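Local coordinates for DUF269-containing protein (Cyanothece sp. ATCC 51142, PDB 3NJ2) that is of unknown molecular function but belongs to the DUF269 family and is associated with nitrogen fixation in this cyanobacterium, at residues L30-P35 with T57-I62. Residues are numbered along the deposited sequence; the frame is centred on the assembly and turned at random.
Sequences LVEQSP and TDELVI
Asp-58, just after the N-cap Thr-57, whose side chain accepts a weak bond from Leu-60 N, lays its CB against Val-31 CG1 at 3.8 Å, near the C-terminal end of helix 24-33. Asp-58 N gives its hydrogen to a water at 2.9 Å, which in turn donates to Glu-32 OE2 and so links that carboxylate to the helix start. The carboxylates of Glu-32 and Asp-58 lie nearly parallel, their planes 18° apart, with Glu-32 OE1 3.3 Å from Asp-58 OD2. The charge of Asp-58 is probably offset by its salt bridge from OD1 to Arg-45, while OD2 accepts a hydrogen bond from Gln-38; both partners lie on helix 35-46. Glu-59 bends at chi2 (79°), which turns its carboxylate back toward helix 24-33 and brings Glu-59 OE2 within 2.9 Å of Glu-32 OE2. So close a pair of carboxylates would probably raise the pKa of at least one of them. Glu-59 CG also passes beside Val-31 CB at 4.1 Å; an alanine in place of Glu-59 would probably uncover this flank of Val-31, while Asp-58 would still face Glu-32. One turn on from Asp-58, Ile-62 reaches tip to tip with the valine, CD1 meeting Val-31 CG1 at 3.7 Å, while also touching Val-41 and Leu-150. The contact is plain helix-helix packing: an apolar seam beside a cluster of three carboxylates, one of them water-linked to Asp-58 N, joins the N-terminal helix to short helix 58-62 beside helix 35-46, within the largely helical part of this DUF269 protein.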
loop_
_atom_site.group_PDB
_atom_site.type_symbol
_atom_site.label_atom_id
_atom_site.label_comp_id
_atom_site.label_asym_id
_atom_site.label_seq_id
_atom_site.Cartn_x
_atom_site.Cartn_y
_atom_site.Cartn_z
ATOM N N LEU B 30 -2.758 14.037 -29.135
ATOM C CA LEU B 30 -1.933 13.425 -28.065
ATOM C C LEU B 30 -2.781 12.468 -27.260
ATOM O O LEU B 30 -2.361 11.354 -26.935
ATOM C CB LEU B 30 -1.281 14.578 -27.209
ATOM C CG LEU B 30 -0.393 14.037 -26.104
ATOM C CD1 LEU B 30 0.791 13.208 -26.642
ATOM C CD2 LEU B 30 0.084 15.258 -25.331
ATOM N N VAL B 31 -4.013 12.872 -26.920
ATOM C CA VAL B 31 -4.822 12.035 -26.042
ATOM C C VAL B 31 -5.189 10.752 -26.753
ATOM O O VAL B 31 -5.204 9.715 -26.169
ATOM C CB VAL B 31 -6.099 12.790 -25.553
ATOM C CG1 VAL B 31 -7.071 11.829 -24.892
ATOM C CG2 VAL B 31 -5.637 13.893 -24.564
ATOM N N GLU B 32 -5.479 10.860 -28.051
ATOM C CA GLU B 32 -5.987 9.674 -28.769
ATOM C C GLU B 32 -4.831 8.743 -29.260
ATOM O O GLU B 32 -5.089 7.545 -29.484
ATOM C CB GLU B 32 -6.799 10.130 -30.020
ATOM C CG GLU B 32 -8.025 10.965 -29.701
ATOM C CD GLU B 32 -9.106 10.195 -28.993
ATOM O OE1 GLU B 32 -9.169 8.953 -29.136
ATOM O OE2 GLU B 32 -9.902 10.862 -28.264
ATOM N N GLN B 33 -3.637 9.297 -29.449
ATOM C CA GLN B 33 -2.462 8.546 -29.947
ATOM C C GLN B 33 -1.595 7.923 -28.823
ATOM O O GLN B 33 -1.086 6.835 -28.937
ATOM C CB GLN B 33 -1.543 9.436 -30.748
ATOM C CG GLN B 33 -2.018 9.767 -32.207
ATOM C CD GLN B 33 -0.865 10.387 -32.988
ATOM O OE1 GLN B 33 -0.357 11.412 -32.622
ATOM N NE2 GLN B 33 -0.423 9.714 -34.028
ATOM N N SER B 34 -1.403 8.680 -27.753
ATOM C CA SER B 34 -0.540 8.148 -26.711
ATOM C C SER B 34 -0.959 6.857 -26.070
ATOM O O SER B 34 -2.050 6.769 -25.575
ATOM C CB SER B 34 -0.420 9.208 -25.608
ATOM O OG SER B 34 0.190 8.619 -24.441
ATOM N N PRO B 35 -0.102 5.803 -26.040
ATOM C CA PRO B 35 -0.560 4.562 -25.379
ATOM C C PRO B 35 -0.806 4.810 -23.870
ATOM O O PRO B 35 -1.676 4.216 -23.333
ATOM C CB PRO B 35 0.604 3.589 -25.613
ATOM C CG PRO B 35 1.130 4.058 -26.940
ATOM C CD PRO B 35 1.104 5.579 -26.896
ATOM N N THR B 57 -16.054 12.813 -24.502
ATOM C CA THR B 57 -14.787 12.451 -25.106
ATOM C C THR B 57 -13.714 12.035 -24.151
ATOM O O THR B 57 -13.727 12.450 -22.970
ATOM C CB THR B 57 -14.209 13.543 -25.993
ATOM O OG1 THR B 57 -13.927 14.717 -25.300
ATOM C CG2 THR B 57 -15.226 13.952 -27.031
ATOM N N ASP B 58 -12.733 11.344 -24.704
ATOM C CA ASP B 58 -11.526 11.046 -23.911
ATOM C C ASP B 58 -10.897 12.285 -23.321
ATOM O O ASP B 58 -10.409 12.196 -22.223
ATOM C CB ASP B 58 -10.501 10.264 -24.756
ATOM C CG ASP B 58 -11.001 8.898 -25.220
ATOM O OD1 ASP B 58 -12.034 8.277 -24.781
ATOM O OD2 ASP B 58 -10.205 8.338 -26.057
ATOM N N GLU B 59 -10.843 13.378 -24.057
ATOM C CA GLU B 59 -10.155 14.594 -23.627
ATOM C C GLU B 59 -10.845 15.101 -22.376
ATOM O O GLU B 59 -10.204 15.576 -21.383
ATOM C CB GLU B 59 -10.279 15.637 -24.777
ATOM C CG GLU B 59 -9.357 15.258 -25.927
ATOM C CD GLU B 59 -9.849 14.132 -26.906
ATOM O OE1 GLU B 59 -11.035 13.783 -26.995
ATOM O OE2 GLU B 59 -9.000 13.595 -27.664
ATOM N N LEU B 60 -12.167 15.082 -22.376
ATOM C CA LEU B 60 -12.888 15.588 -21.218
ATOM C C LEU B 60 -12.670 14.702 -19.991
ATOM O O LEU B 60 -12.558 15.190 -18.803
ATOM C CB LEU B 60 -14.382 15.664 -21.517
ATOM C CG LEU B 60 -15.181 16.516 -20.573
ATOM C CD1 LEU B 60 -14.570 17.921 -20.231
ATOM C CD2 LEU B 60 -16.677 16.651 -21.103
ATOM N N VAL B 61 -12.619 13.404 -20.225
ATOM C CA VAL B 61 -12.446 12.414 -19.176
ATOM C C VAL B 61 -11.125 12.583 -18.411
ATOM O O VAL B 61 -11.146 12.481 -17.138
ATOM C CB VAL B 61 -12.736 10.982 -19.711
ATOM C CG1 VAL B 61 -12.266 9.921 -18.692
ATOM C CG2 VAL B 61 -14.261 10.865 -20.002
ATOM N N ILE B 62 -10.088 12.997 -19.135
ATOM C CA ILE B 62 -8.743 13.069 -18.554
ATOM C C ILE B 62 -8.489 14.525 -18.070
ATOM O O ILE B 62 -7.475 14.753 -17.437
ATOM C CB ILE B 62 -7.628 12.883 -19.561
ATOM C CG1 ILE B 62 -7.801 11.746 -20.528
ATOM C CG2 ILE B 62 -6.302 12.608 -18.830
ATOM C CD1 ILE B 62 -6.395 11.520 -21.245
HETATM O O HOH W 1 -13.015 10.546 -27.486
#